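Local coordinates for leucyl-tRNA synthetase subunit alpha (Aquifex aeolicus, PDB 3O0A), which attaches leucine to its tRNA, and through the CP1 hydrolytic domain present here probably clears wrongly charged amino acids from that tRNA, at residues A[144-150]-A[172-178]; A[101-106]-A[151-156]; A[52-58]-A[137-143]. All coordinates share one frame; numbering follows the deposited sequence.

Interaction 1: A[144-150]-A[172-178]; sequences AHDQRDW and FEKGAYE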
loop_
_atom_site.group_PDB
_atom_site.type_symbol
_atom_site.label_atom_id
_atom_site.label_comp_id
_atom_site.label_asym_id
_atom_site.label_seq_id
_atom_site.Cartn_x
_atom_site.Cartn_y
_atom_site.Cartn_z
ATOM N N ALA A 144 10.299 0.873 -6.717
ATOM C CA ALA A 144 11.035 1.434 -7.855
ATOM C C ALA A 144 11.251 2.948 -7.749
ATOM O O ALA A 144 12.217 3.474 -8.304
ATOM C CB ALA A 144 10.338 1.085 -9.167
ATOM N N HIS A 145 10.362 3.646 -7.039
ATOM C CA HIS A 145 10.321 5.113 -7.085
ATOM C C HIS A 145 10.231 5.809 -5.731
ATOM O O HIS A 145 10.065 7.031 -5.666
ATOM C CB HIS A 145 9.169 5.548 -8.006
ATOM C CG HIS A 145 9.229 4.902 -9.351
ATOM N ND1 HIS A 145 10.291 5.090 -10.212
ATOM C CD2 HIS A 145 8.391 4.037 -9.969
ATOM C CE1 HIS A 145 10.097 4.378 -11.306
ATOM N NE2 HIS A 145 8.949 3.734 -11.186
ATOM N N ASP A 146 10.335 5.031 -4.654
ATOM C CA ASP A 146 10.331 5.576 -3.301
ATOM C C ASP A 146 11.459 4.880 -2.529
ATOM O O ASP A 146 11.459 3.652 -2.387
ATOM C CB ASP A 146 8.953 5.362 -2.650
ATOM C CG ASP A 146 8.824 6.012 -1.260
ATOM O OD1 ASP A 146 9.623 5.696 -0.354
ATOM O OD2 ASP A 146 7.870 6.801 -1.056
ATOM N N GLN A 147 12.434 5.671 -2.078
ATOM C CA GLN A 147 13.616 5.141 -1.404
ATOM C C GLN A 147 13.299 4.373 -0.125
ATOM O O GLN A 147 13.890 3.320 0.120
ATOM C CB GLN A 147 14.653 6.241 -1.135
ATOM C CG GLN A 147 15.978 5.708 -0.597
ATOM C CD GLN A 147 16.669 4.736 -1.546
ATOM O OE1 GLN A 147 16.538 4.834 -2.766
ATOM N NE2 GLN A 147 17.426 3.801 -0.982
ATOM N N ARG A 148 12.377 4.899 0.684
ATOM C CA ARG A 148 11.936 4.212 1.906
ATOM C C ARG A 148 11.342 2.845 1.540
ATOM O O ARG A 148 11.652 1.838 2.177
ATOM C CB ARG A 148 10.902 5.050 2.679
ATOM C CG ARG A 148 11.275 6.518 2.908
ATOM C CD ARG A 148 12.095 6.688 4.177
ATOM N NE ARG A 148 12.197 8.088 4.596
ATOM C CZ ARG A 148 13.226 8.893 4.331
ATOM N NH1 ARG A 148 14.270 8.448 3.636
ATOM N NH2 ARG A 148 13.222 10.153 4.768
ATOM N N ASP A 149 10.514 2.813 0.492
ATOM C CA ASP A 149 9.859 1.573 0.051
ATOM C C ASP A 149 10.862 0.603 -0.572
ATOM O O ASP A 149 10.734 -0.615 -0.447
ATOM C CB ASP A 149 8.746 1.872 -0.971
ATOM C CG ASP A 149 7.589 2.686 -0.390
ATOM O OD1 ASP A 149 7.341 2.666 0.841
ATOM O OD2 ASP A 149 6.892 3.341 -1.183
ATOM N N TRP A 150 11.844 1.147 -1.282
ATOM C CA TRP A 150 12.880 0.340 -1.902
ATOM C C TRP A 150 13.648 -0.445 -0.836
ATOM O O TRP A 150 13.866 -1.647 -0.973
ATOM C CB TRP A 150 13.849 1.234 -2.674
ATOM C CG TRP A 150 14.860 0.469 -3.434
ATOM C CD1 TRP A 150 14.780 0.069 -4.736
ATOM C CD2 TRP A 150 16.132 0.011 -2.950
ATOM N NE1 TRP A 150 15.919 -0.613 -5.093
ATOM C CE2 TRP A 150 16.761 -0.670 -4.015
ATOM C CE3 TRP A 150 16.790 0.102 -1.718
ATOM C CZ2 TRP A 150 18.036 -1.248 -3.891
ATOM C CZ3 TRP A 150 18.061 -0.479 -1.592
ATOM C CH2 TRP A 150 18.663 -1.145 -2.674
ATOM N N PHE A 172 17.794 -0.025 -11.072
ATOM C CA PHE A 172 16.797 -0.132 -10.004
ATOM C C PHE A 172 17.164 -1.167 -8.944
ATOM O O PHE A 172 16.493 -1.289 -7.917
ATOM C CB PHE A 172 15.409 -0.394 -10.588
ATOM C CG PHE A 172 14.827 0.793 -11.295
ATOM C CD1 PHE A 172 15.118 1.034 -12.637
ATOM C CD2 PHE A 172 14.001 1.687 -10.617
ATOM C CE1 PHE A 172 14.579 2.140 -13.293
ATOM C CE2 PHE A 172 13.461 2.797 -11.264
ATOM C CZ PHE A 172 13.749 3.023 -12.603
ATOM N N GLU A 173 18.245 -1.899 -9.193
ATOM C CA GLU A 173 18.797 -2.826 -8.204
ATOM C C GLU A 173 19.819 -2.146 -7.283
ATOM O O GLU A 173 20.550 -2.819 -6.556
ATOM C CB GLU A 173 19.422 -4.040 -8.895
ATOM C CG GLU A 173 18.450 -4.843 -9.753
ATOM C CD GLU A 173 19.154 -5.858 -10.637
ATOM O OE1 GLU A 173 19.865 -6.731 -10.093
ATOM O OE2 GLU A 173 18.992 -5.786 -11.875
ATOM N N LYS A 174 19.860 -0.815 -7.309
ATOM C CA LYS A 174 20.773 -0.053 -6.453
ATOM C C LYS A 174 20.068 1.045 -5.656
ATOM O O LYS A 174 20.546 1.461 -4.597
ATOM C CB LYS A 174 21.927 0.523 -7.278
ATOM C CG LYS A 174 22.917 -0.532 -7.752
ATOM C CD LYS A 174 23.824 -0.006 -8.853
ATOM C CE LYS A 174 24.870 -1.039 -9.261
ATOM N NZ LYS A 174 24.262 -2.340 -9.664
ATOM N N GLY A 175 18.920 1.500 -6.156
ATOM C CA GLY A 175 18.145 2.524 -5.468
ATOM C C GLY A 175 16.893 2.886 -6.243
ATOM O O GLY A 175 16.744 2.496 -7.401
ATOM N N ALA A 176 16.003 3.632 -5.594
ATOM C CA ALA A 176 14.751 4.077 -6.211
ATOM C C ALA A 176 14.996 5.336 -7.035
ATOM O O ALA A 176 15.787 6.204 -6.637
ATOM C CB ALA A 176 13.709 4.349 -5.150
ATOM N N TYR A 177 14.333 5.423 -8.187
ATOM C CA TYR A 177 14.355 6.640 -8.984
ATOM C C TYR A 177 13.159 7.501 -8.618
ATOM O O TYR A 177 12.021 7.152 -8.930
ATOM C CB TYR A 177 14.339 6.341 -10.485
ATOM C CG TYR A 177 14.229 7.611 -11.298
ATOM C CD1 TYR A 177 15.285 8.518 -11.344
ATOM C CD2 TYR A 177 13.057 7.924 -11.990
ATOM C CE1 TYR A 177 15.189 9.696 -12.070
ATOM C CE2 TYR A 177 12.948 9.102 -12.719
ATOM C CZ TYR A 177 14.020 9.983 -12.752
ATOM O OH TYR A 177 13.935 11.149 -13.463
ATOM N N GLU A 178 13.413 8.630 -7.965
ATOM C CA GLU A 178 12.315 9.443 -7.430
ATOM C C GLU A 178 11.891 10.630 -8.308
ATOM O O GLU A 178 10.959 11.355 -7.952
ATOM C CB GLU A 178 12.645 9.901 -6.011
ATOM C CG GLU A 178 12.997 8.740 -5.073
ATOM C CD GLU A 178 13.120 9.162 -3.621
ATOM O OE1 GLU A 178 13.734 10.217 -3.352
ATOM O OE2 GLU A 178 12.604 8.432 -2.744
HETATM O O HOH W 1 17.482 6.516 -4.636
HETATM O O HOH W 2 19.934 2.828 -2.209
#
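With chi1 at -175°, the Trp150 indole points away from its own backbone N and extends beside the 172-178 loop, while Gln147, rotated alike at chi1 (-173°), bends at chi2 and turns its amide onto Ala176. Trp150 NE1 gives its hydrogen to Phe172 O at 3.0 Å, with the oxygen close to the indole plane. One face of the same ring carries Gly175, whose CA sits 3.9 Å from the centroid of the five-membered ring in a CH-pi contact. A leucine in place of the tryptophan would probably leave Phe172 O without its indole donor and Gly175 without the ring face it rests on. Gln147 OE1 accepts Ala176 N at 3.1 Å and also a water that bridges to Ala176 O; a second water links Gln147 NE2 to Lys174 O. Tyr177 N donates a hydrogen bond to Ala144 O at 2.9 Å, and His145 ND1 donates to Tyr177 O at 3.0 Å, the oxygen lying in the imidazole plane. Ala144 O also meets the edge of the Phe172 ring, 3.3 Å from CE2. At the helix start Glu178 OE2 takes Gln147 N at 2.8 Å, on its anti side and somewhat out of the carboxylate plane, and Asp146 is the N-cap, accepting from Asp149 N; two carboxylates here, both accepting from N-H groups, would probably be stabilised by the helix dipole. The loop between strands 164-165 and 182-183 thus lies along the first turn of helix 147-156, which follows strand 138-141, and His145 NE2 bonds Val163 N just ahead of strand 164-165.

Interaction 2: A[101-106]-A[151-156]; sequences EEDKEG and EFAKKY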
loop_
_atom_site.group_PDB
_atom_site.type_symbol
_atom_site.label_atom_id
_atom_site.label_comp_id
_atom_site.label_asym_id
_atom_site.label_seq_id
_atom_site.Cartn_x
_atom_site.Cartn_y
_atom_site.Cartn_z
ATOM N N GLU A 101 16.461 4.643 10.151
ATOM C CA GLU A 101 16.351 3.378 9.431
ATOM C C GLU A 101 17.704 2.728 9.131
ATOM O O GLU A 101 18.334 3.032 8.117
ATOM C CB GLU A 101 15.632 3.644 8.106
ATOM C CG GLU A 101 16.006 4.998 7.494
ATOM C CD GLU A 101 15.883 5.029 5.988
ATOM O OE1 GLU A 101 14.745 4.969 5.485
ATOM O OE2 GLU A 101 16.931 5.134 5.313
ATOM N N GLU A 102 18.138 1.833 10.009
ATOM C CA GLU A 102 19.281 0.981 9.713
ATOM C C GLU A 102 18.838 -0.487 9.696
ATOM O O GLU A 102 19.662 -1.397 9.561
ATOM C CB GLU A 102 20.419 1.225 10.713
ATOM C CG GLU A 102 21.822 1.162 10.097
ATOM C CD GLU A 102 22.231 2.438 9.362
ATOM O OE1 GLU A 102 21.350 3.192 8.890
ATOM O OE2 GLU A 102 23.452 2.684 9.246
ATOM N N ASP A 103 17.526 -0.692 9.824
ATOM C CA ASP A 103 16.886 -2.006 9.733
ATOM C C ASP A 103 15.384 -1.860 9.900
ATOM O O ASP A 103 14.818 -2.338 10.880
ATOM C CB ASP A 103 17.405 -2.983 10.794
ATOM C CG ASP A 103 18.350 -4.018 10.225
ATOM O OD1 ASP A 103 17.928 -4.796 9.340
ATOM O OD2 ASP A 103 19.511 -4.058 10.675
ATOM N N LYS A 104 14.749 -1.174 8.962
ATOM C CA LYS A 104 13.287 -1.207 8.815
ATOM C C LYS A 104 12.706 -2.524 9.317
ATOM O O LYS A 104 13.317 -3.580 9.143
ATOM C CB LYS A 104 12.931 -1.036 7.349
ATOM C CG LYS A 104 13.488 0.228 6.759
ATOM C CD LYS A 104 13.002 0.438 5.363
ATOM C CE LYS A 104 13.107 1.904 5.020
ATOM N NZ LYS A 104 11.918 2.625 5.537
ATOM N N GLU A 105 11.532 -2.458 9.944
ATOM C CA GLU A 105 10.892 -3.649 10.492
ATOM C C GLU A 105 9.425 -3.661 10.102
ATOM O O GLU A 105 8.751 -2.634 10.179
ATOM C CB GLU A 105 11.014 -3.725 12.022
ATOM C CG GLU A 105 10.587 -5.108 12.579
ATOM C CD GLU A 105 10.614 -5.228 14.103
ATOM O OE1 GLU A 105 11.186 -4.342 14.780
ATOM O OE2 GLU A 105 10.068 -6.237 14.623
ATOM N N GLY A 106 8.953 -4.826 9.681
ATOM C CA GLY A 106 7.537 -5.001 9.390
ATOM C C GLY A 106 7.063 -6.438 9.468
ATOM O O GLY A 106 7.844 -7.367 9.702
ATOM N N GLU A 151 14.028 0.253 0.228
ATOM C CA GLU A 151 14.795 -0.345 1.329
ATOM C C GLU A 151 13.993 -1.415 2.069
ATOM O O GLU A 151 14.534 -2.461 2.446
ATOM C CB GLU A 151 15.264 0.748 2.287
ATOM C CG GLU A 151 16.330 1.659 1.682
ATOM C CD GLU A 151 16.463 2.997 2.399
ATOM O OE1 GLU A 151 15.607 3.340 3.247
ATOM O OE2 GLU A 151 17.430 3.718 2.093
ATOM N N PHE A 152 12.704 -1.156 2.271
ATOM C CA PHE A 152 11.819 -2.153 2.855
ATOM C C PHE A 152 11.710 -3.382 1.955
ATOM O O PHE A 152 11.786 -4.511 2.441
ATOM C CB PHE A 152 10.432 -1.577 3.139
ATOM C CG PHE A 152 9.584 -2.464 4.020
ATOM C CD1 PHE A 152 9.708 -2.407 5.408
ATOM C CD2 PHE A 152 8.673 -3.361 3.460
ATOM C CE1 PHE A 152 8.929 -3.232 6.228
ATOM C CE2 PHE A 152 7.890 -4.189 4.274
ATOM C CZ PHE A 152 8.020 -4.118 5.655
ATOM N N ALA A 153 11.543 -3.159 0.652
ATOM C CA ALA A 153 11.420 -4.257 -0.312
ATOM C C ALA A 153 12.693 -5.102 -0.375
ATOM O O ALA A 153 12.621 -6.321 -0.517
ATOM C CB ALA A 153 11.047 -3.729 -1.705
ATOM N N LYS A 154 13.843 -4.441 -0.270
ATOM C CA LYS A 154 15.138 -5.120 -0.256
ATOM C C LYS A 154 15.241 -6.070 0.941
ATOM O O LYS A 154 15.652 -7.230 0.797
ATOM C CB LYS A 154 16.276 -4.096 -0.224
ATOM C CG LYS A 154 17.656 -4.710 -0.346
ATOM C CD LYS A 154 18.761 -3.691 -0.087
ATOM C CE LYS A 154 20.132 -4.316 -0.264
ATOM N NZ LYS A 154 20.399 -4.658 -1.688
ATOM N N LYS A 155 14.867 -5.565 2.116
ATOM C CA LYS A 155 14.932 -6.336 3.359
ATOM C C LYS A 155 13.981 -7.531 3.337
ATOM O O LYS A 155 14.352 -8.632 3.749
ATOM C CB LYS A 155 14.645 -5.432 4.567
ATOM C CG LYS A 155 14.465 -6.147 5.926
ATOM C CD LYS A 155 15.670 -6.946 6.363
ATOM C CE LYS A 155 15.318 -7.825 7.559
ATOM N NZ LYS A 155 16.466 -8.671 8.004
ATOM N N TYR A 156 12.759 -7.320 2.851
ATOM C CA TYR A 156 11.742 -8.363 2.938
ATOM C C TYR A 156 11.410 -9.074 1.624
ATOM O O TYR A 156 10.388 -9.749 1.527
ATOM C CB TYR A 156 10.476 -7.820 3.621
ATOM C CG TYR A 156 10.686 -7.489 5.082
ATOM C CD1 TYR A 156 10.744 -8.500 6.051
ATOM C CD2 TYR A 156 10.819 -6.170 5.504
ATOM C CE1 TYR A 156 10.935 -8.199 7.401
ATOM C CE2 TYR A 156 11.005 -5.857 6.858
ATOM C CZ TYR A 156 11.059 -6.878 7.794
ATOM O OH TYR A 156 11.253 -6.579 9.120
#
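Tyr156 and Gly106 share the one hydrogen bond between the segments: Gly106 N donates to Tyr156 OH at 2.9 Å, with an N-H...O angle of 159°. Apolar packing lies beside it. The Phe152 ring turns its edge to the backbone of Glu105 and Gly106, its CE1 3.8 Å from Gly106 N; Gly106, without a side chain, lets that edge come close. Tyr156 CD2 lies over one face of the Phe152 ring, near its rim. The aliphatic chain of Lys104 lies against the helix, CD 3.5 Å from Phe152 N. Among the charged groups, Lys104 CE is 3.4 Å from Glu151 OE1. The bend at chi4 (-83°) turns its ammonium off the chain line, with NZ 4.4 Å from Glu151 OE1, beyond salt-bridge range, and in a long salt bridge of 3.7 Å to Glu101 OE1. The same lysine makes a cation-pi contact with Tyr129. Like charges also meet, for Glu101 OE1 comes within 2.9 Å of Glu151 OE1, the two carboxylate planes 63° apart. The other oxygen of Glu151, OE2, accepts from Gln147 NE2, and Glu105 turns its carboxylate to Lys89. Two carboxylates this close, with Lys104 only loosely paired to them and Arg148 in a long, weak ion pair with Glu101, are likely to repel unless one takes up a proton, so their proton affinity is probably raised; the firm polar grip lies at the Tyr156 end.

Interaction 3: A[52-58]-A[137-143]; sequences GATFVVL and GAIMCVP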
loop_
_atom_site.group_PDB
_atom_site.type_symbol
_atom_site.label_atom_id
_atom_site.label_comp_id
_atom_site.label_asym_id
_atom_site.label_seq_id
_atom_site.Cartn_x
_atom_site.Cartn_y
_atom_site.Cartn_z
ATOM N N GLY A 52 2.732 0.969 -10.169
ATOM C CA GLY A 52 3.974 0.393 -9.654
ATOM C C GLY A 52 3.882 -0.050 -8.212
ATOM O O GLY A 52 4.877 -0.483 -7.633
ATOM N N ALA A 53 2.684 0.040 -7.632
ATOM C CA ALA A 53 2.487 -0.405 -6.253
ATOM C C ALA A 53 2.602 -1.920 -6.190
ATOM O O ALA A 53 1.859 -2.636 -6.861
ATOM C CB ALA A 53 1.134 0.088 -5.691
ATOM N N THR A 54 3.570 -2.404 -5.417
ATOM C CA THR A 54 3.778 -3.855 -5.293
ATOM C C THR A 54 3.455 -4.385 -3.899
ATOM O O THR A 54 3.527 -5.603 -3.652
ATOM C CB THR A 54 5.208 -4.258 -5.693
ATOM O OG1 THR A 54 6.148 -3.629 -4.817
ATOM C CG2 THR A 54 5.502 -3.842 -7.132
ATOM N N PHE A 55 3.145 -3.462 -2.983
ATOM C CA PHE A 55 2.621 -3.802 -1.662
ATOM C C PHE A 55 2.009 -2.573 -1.002
ATOM O O PHE A 55 2.176 -1.446 -1.494
ATOM C CB PHE A 55 3.693 -4.483 -0.762
ATOM C CG PHE A 55 4.932 -3.661 -0.505
ATOM C CD1 PHE A 55 5.934 -3.537 -1.472
ATOM C CD2 PHE A 55 5.143 -3.093 0.749
ATOM C CE1 PHE A 55 7.098 -2.810 -1.208
ATOM C CE2 PHE A 55 6.303 -2.363 1.023
ATOM C CZ PHE A 55 7.280 -2.219 0.038
ATOM N N VAL A 56 1.250 -2.816 0.068
ATOM C CA VAL A 56 0.607 -1.780 0.854
ATOM C C VAL A 56 1.129 -1.892 2.276
ATOM O O VAL A 56 1.317 -3.006 2.771
ATOM C CB VAL A 56 -0.935 -1.971 0.813
ATOM C CG1 VAL A 56 -1.662 -1.054 1.805
ATOM C CG2 VAL A 56 -1.450 -1.744 -0.615
ATOM N N VAL A 57 1.378 -0.753 2.925
ATOM C CA VAL A 57 1.792 -0.760 4.335
ATOM C C VAL A 57 0.870 0.102 5.200
ATOM O O VAL A 57 0.599 1.255 4.871
ATOM C CB VAL A 57 3.254 -0.284 4.533
ATOM C CG1 VAL A 57 3.566 -0.161 6.025
ATOM C CG2 VAL A 57 4.241 -1.256 3.874
ATOM N N LEU A 58 0.393 -0.472 6.304
ATOM C CA LEU A 58 -0.367 0.261 7.303
ATOM C C LEU A 58 0.573 0.611 8.437
ATOM O O LEU A 58 1.397 -0.215 8.843
ATOM C CB LEU A 58 -1.480 -0.626 7.874
ATOM C CG LEU A 58 -2.778 -0.796 7.065
ATOM C CD1 LEU A 58 -2.549 -1.048 5.591
ATOM C CD2 LEU A 58 -3.681 -1.867 7.701
ATOM N N GLY A 137 -2.643 7.085 7.162
ATOM C CA GLY A 137 -1.933 6.088 7.969
ATOM C C GLY A 137 -1.688 4.770 7.249
ATOM O O GLY A 137 -1.197 3.811 7.852
ATOM N N ALA A 138 -2.048 4.721 5.968
ATOM C CA ALA A 138 -1.737 3.591 5.091
ATOM C C ALA A 138 -1.191 4.142 3.788
ATOM O O ALA A 138 -1.669 5.167 3.282
ATOM C CB ALA A 138 -2.964 2.759 4.820
ATOM N N ILE A 139 -0.175 3.478 3.257
ATOM C CA ILE A 139 0.442 3.951 2.019
ATOM C C ILE A 139 0.494 2.837 0.979
ATOM O O ILE A 139 0.533 1.643 1.320
ATOM C CB ILE A 139 1.868 4.546 2.270
ATOM C CG1 ILE A 139 2.828 3.483 2.822
ATOM C CG2 ILE A 139 1.790 5.766 3.214
ATOM C CD1 ILE A 139 4.320 3.836 2.654
ATOM N N MET A 140 0.483 3.233 -0.291
ATOM C CA MET A 140 0.899 2.320 -1.342
ATOM C C MET A 140 2.410 2.383 -1.471
ATOM O O MET A 140 3.026 3.461 -1.362
ATOM C CB MET A 140 0.218 2.634 -2.668
ATOM C CG MET A 140 0.693 3.914 -3.327
ATOM S SD MET A 140 -0.299 4.210 -4.797
ATOM C CE MET A 140 0.768 5.406 -5.601
ATOM N N CYS A 141 3.020 1.220 -1.671
ATOM C CA CYS A 141 4.464 1.163 -1.720
ATOM C C CYS A 141 4.973 0.830 -3.113
ATOM O O CYS A 141 4.580 -0.165 -3.715
ATOM C CB CYS A 141 4.988 0.184 -0.669
ATOM S SG CYS A 141 4.463 0.636 1.004
ATOM N N VAL A 142 5.857 1.692 -3.601
ATOM C CA VAL A 142 6.357 1.643 -4.964
ATOM C C VAL A 142 7.890 1.650 -4.841
ATOM O O VAL A 142 8.534 2.702 -4.957
ATOM C CB VAL A 142 5.843 2.842 -5.794
ATOM C CG1 VAL A 142 6.314 2.762 -7.263
ATOM C CG2 VAL A 142 4.304 2.923 -5.722
ATOM N N PRO A 143 8.480 0.470 -4.578
ATOM C CA PRO A 143 9.925 0.420 -4.339
ATOM C C PRO A 143 10.785 0.961 -5.479
ATOM O O PRO A 143 11.885 1.445 -5.223
ATOM C CB PRO A 143 10.225 -1.069 -4.132
ATOM C CG PRO A 143 8.940 -1.748 -4.010
ATOM C CD PRO A 143 7.837 -0.853 -4.475
#
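Phe55 and Cys141 meet where the antiparallel pair of strands 55-58 and 138-141, at one margin of the mixed four-stranded sheet of the editing domain, gives way to irregular chain; the strand directions differ by 157°. The Cys141 methylene is the bump that presses on the aromatic ring: CB stands 3.4 Å from the Phe55 centroid, over the middle of one face, in a CH-pi contact. Phe55 has CG between its backbone N and carbonyl carbon (chi1 59°), a rotation that folds the ring back beneath its strand partner. Cys141 SG makes an oblique sulfur-aromatic contact with the same ring and fits against Val57, 3.4 Å from CG2. Pro143 CG meets the ring's edge, 3.5 Å from Phe55 CE1. Ala153 of helix 147-156 also packs on both Phe55 and Pro143. On this face Ile139 lies alongside Val57, and both touch Val130.

The opposite face, with Val56, Leu58, Ala138 and Met140, packs against strand 37-44. There the Leu58 CD1 branch packs beside the small Ala138 side chain, 3.9 Å from its CB, and Ile40 closes over Val56, Leu58 and Ala138. Beyond the regular pairing Ala53 CB meets Met140 CB at 4.1 Å, and the Val142 CG1 methyl abuts Gly52 O at 3.6 Å; a side chain on Gly52 would be tight against that methyl.

Val57 and Ile139 form a hydrogen-bonded pair, with both backbone N-H groups used, and Val56 with Met140 is non-hydrogen-bonded. Thr54 N donates to Cys141 O at 3.0 Å, almost in line with that carbonyl. Thr54 OG1, hydrogen-bonded to Pro159 O, lies 3.3 Å from Pro143 CD.

How the interactions relate
From the N terminus, 52-58 comes first, and interaction 3 closes the longest of the three loops when 137-143 pairs with it. Interaction 2 opens inside that loop, at 101-106, but closes beyond it at 151-156, so the two cross. Interaction 1 begins at 144-150, directly after interaction 3 ends, and finishes at 172-178; it therefore follows interaction 3 in series and crosses interaction 2. Helix 147-156 serves interactions 1 and 2, and strand 138-141 leads into it. Asp149 OD2 probably bonds Val142 N, Phe152 packs on Phe55, and Lys104 touches Arg148 O, tying helix, sheet and both loops into one unit.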